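Local coordinates for 3-hexulose-6-phosphate isomerase (Methanocaldococcus jannaschii, PDB 1JEO), which catalyses the interconversion of 3-hexulose 6-phosphate and fructose 6-phosphate, a step of D-ribose 5-phosphate biosynthesis, at residues K42-G47 with P78-D83. Numbering follows the deposited sequence.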
loop_
_atom_site.group_PDB
_atom_site.type_symbol
_atom_site.label_atom_id
_atom_site.label_comp_id
_atom_site.label_asym_id
_atom_site.label_seq_id
_atom_site.Cartn_x
_atom_site.Cartn_y
_atom_site.Cartn_z
ATOM N N LYS A 42 7.823 -12.108 5.532
ATOM C CA LYS A 42 8.128 -11.439 4.262
ATOM C C LYS A 42 6.884 -10.653 3.832
ATOM O O LYS A 42 5.755 -11.062 4.114
ATOM C CB LYS A 42 8.537 -12.433 3.154
ATOM C CG LYS A 42 9.642 -13.437 3.523
ATOM C CD LYS A 42 10.227 -14.197 2.326
ATOM C CE LYS A 42 9.216 -15.071 1.577
ATOM N NZ LYS A 42 8.649 -16.205 2.348
ATOM N N ILE A 43 7.095 -9.496 3.201
ATOM C CA ILE A 43 5.997 -8.636 2.745
ATOM C C ILE A 43 5.990 -8.546 1.219
ATOM O O ILE A 43 7.006 -8.228 0.602
ATOM C CB ILE A 43 6.093 -7.207 3.372
ATOM C CG1 ILE A 43 6.139 -7.309 4.902
ATOM C CG2 ILE A 43 4.869 -6.359 2.979
ATOM C CD1 ILE A 43 6.860 -6.192 5.574
ATOM N N PHE A 44 4.833 -8.835 0.625
ATOM C CA PHE A 44 4.657 -8.813 -0.828
ATOM C C PHE A 44 3.700 -7.718 -1.272
ATOM O O PHE A 44 2.612 -7.574 -0.721
ATOM C CB PHE A 44 4.134 -10.165 -1.329
ATOM C CG PHE A 44 5.117 -11.291 -1.199
ATOM C CD1 PHE A 44 5.357 -11.902 0.051
ATOM C CD2 PHE A 44 5.795 -11.772 -2.330
ATOM C CE1 PHE A 44 6.258 -12.983 0.168
ATOM C CE2 PHE A 44 6.702 -12.855 -2.227
ATOM C CZ PHE A 44 6.933 -13.461 -0.973
ATOM N N ILE A 45 4.124 -6.932 -2.258
ATOM C CA ILE A 45 3.301 -5.846 -2.788
ATOM C C ILE A 45 3.012 -6.112 -4.270
ATOM O O ILE A 45 3.881 -6.593 -4.997
ATOM C CB ILE A 45 4.013 -4.446 -2.690
ATOM C CG1 ILE A 45 4.763 -4.254 -1.360
ATOM C CG2 ILE A 45 3.010 -3.310 -2.949
ATOM C CD1 ILE A 45 3.931 -4.162 -0.118
ATOM N N PHE A 46 1.791 -5.796 -4.703
ATOM C CA PHE A 46 1.393 -5.949 -6.104
ATOM C C PHE A 46 0.351 -4.917 -6.525
ATOM O O PHE A 46 -0.497 -4.490 -5.735
ATOM C CB PHE A 46 0.880 -7.370 -6.423
ATOM C CG PHE A 46 0.659 -7.627 -7.907
ATOM C CD1 PHE A 46 1.738 -7.566 -8.824
ATOM C CD2 PHE A 46 -0.633 -7.893 -8.404
ATOM C CE1 PHE A 46 1.537 -7.764 -10.219
ATOM C CE2 PHE A 46 -0.852 -8.094 -9.799
ATOM C CZ PHE A 46 0.240 -8.029 -10.706
ATOM N N GLY A 47 0.416 -4.589 -7.811
ATOM C CA GLY A 47 -0.486 -3.656 -8.445
ATOM C C GLY A 47 -0.134 -3.649 -9.919
ATOM O O GLY A 47 0.984 -4.016 -10.298
ATOM N N PRO A 78 10.503 -14.390 -4.209
ATOM C CA PRO A 78 10.257 -15.788 -3.854
ATOM C C PRO A 78 8.803 -16.180 -3.638
ATOM O O PRO A 78 7.885 -15.384 -3.859
ATOM C CB PRO A 78 11.048 -15.939 -2.561
ATOM C CG PRO A 78 10.834 -14.658 -1.900
ATOM C CD PRO A 78 10.974 -13.652 -3.021
ATOM N N SER A 79 8.631 -17.404 -3.145
ATOM C CA SER A 79 7.330 -17.983 -2.842
ATOM C C SER A 79 6.673 -17.330 -1.638
ATOM O O SER A 79 7.351 -16.909 -0.694
ATOM C CB SER A 79 7.478 -19.479 -2.566
ATOM O OG SER A 79 8.460 -19.710 -1.572
ATOM N N TYR A 80 5.349 -17.232 -1.708
ATOM C CA TYR A 80 4.521 -16.675 -0.646
ATOM C C TYR A 80 4.262 -17.822 0.332
ATOM O O TYR A 80 3.782 -18.887 -0.069
ATOM C CB TYR A 80 3.210 -16.165 -1.250
ATOM C CG TYR A 80 2.298 -15.409 -0.308
ATOM C CD1 TYR A 80 2.557 -14.071 0.026
ATOM C CD2 TYR A 80 1.167 -16.030 0.253
ATOM C CE1 TYR A 80 1.707 -13.362 0.905
ATOM C CE2 TYR A 80 0.310 -15.334 1.134
ATOM C CZ TYR A 80 0.586 -14.002 1.452
ATOM O OH TYR A 80 -0.257 -13.322 2.293
ATOM N N GLU A 81 4.639 -17.618 1.594
ATOM C CA GLU A 81 4.466 -18.631 2.637
ATOM C C GLU A 81 3.395 -18.227 3.657
ATOM O O GLU A 81 2.899 -17.098 3.620
ATOM C CB GLU A 81 5.812 -18.936 3.300
ATOM C CG GLU A 81 6.807 -19.601 2.344
ATOM C CD GLU A 81 8.171 -19.834 2.957
ATOM O OE1 GLU A 81 8.869 -18.844 3.272
ATOM O OE2 GLU A 81 8.555 -21.014 3.109
ATOM N N LYS A 82 3.027 -19.158 4.543
ATOM C CA LYS A 82 1.973 -18.946 5.552
ATOM C C LYS A 82 2.104 -17.767 6.525
ATOM O O LYS A 82 1.094 -17.203 6.942
ATOM C CB LYS A 82 1.686 -20.249 6.321
ATOM C CG LYS A 82 2.860 -20.830 7.106
ATOM C CD LYS A 82 2.447 -22.089 7.863
ATOM C CE LYS A 82 3.567 -22.608 8.758
ATOM N NZ LYS A 82 3.891 -21.676 9.883
ATOM N N ASP A 83 3.337 -17.374 6.840
ATOM C CA ASP A 83 3.588 -16.269 7.765
ATOM C C ASP A 83 3.843 -14.934 7.059
ATOM O O ASP A 83 4.276 -13.962 7.690
ATOM C CB ASP A 83 4.765 -16.612 8.693
ATOM C CG ASP A 83 4.464 -17.781 9.619
ATOM O OD1 ASP A 83 5.282 -18.723 9.666
ATOM O OD2 ASP A 83 3.414 -17.758 10.299
#
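Pro78 packs against Phe44 and Lys42 where a loop of the SIS fold passes over segment 42-47, whose strand 43-46 is an inner strand of the parallel sheet, flanked by 69-71 and 85-89. Pro78 CG lies 3.9 Å from Lys42 CE, and the compact proline ring also fits beside the tip of Phe44. Pro78 O meets the rim of the Phe44 ring, 3.2 Å from Phe44 CE2 and near the ring plane, where the polarised C-H edge suits an oxygen. Ser79, whose CB points away from the strand, takes part through its backbone: Ser79 O receives a weak hydrogen bond from Lys42 NZ, 3.4 Å long, and a small polar residue suits this exposed place. Next comes Tyr80, whose CD1 lies over one face of Phe44, 3.5 Å from Phe44 CD1, in an offset edge-to-face pair with planes at 69°. Tyr80 OH is hydrogen-bonded to Asn109, giving the polar end of the tyrosine a partner while its edge meets Phe44. An alanine in place of Phe44 would probably leave a gap beside Pro78 and deprive the Tyr80 edge of the ring face it meets. Glu81, extended beyond CG, is long enough for its carboxylate to reach the Lys42 ammonium. The lysine chain, bent at chi3 and chi4, also forms a salt bridge with Asp84, so two acids share one ammonium; the salt bridge to Glu81 is weak as a hydrogen bond, although Lys42 NZ lies 2.8 Å from Glu81 OE1.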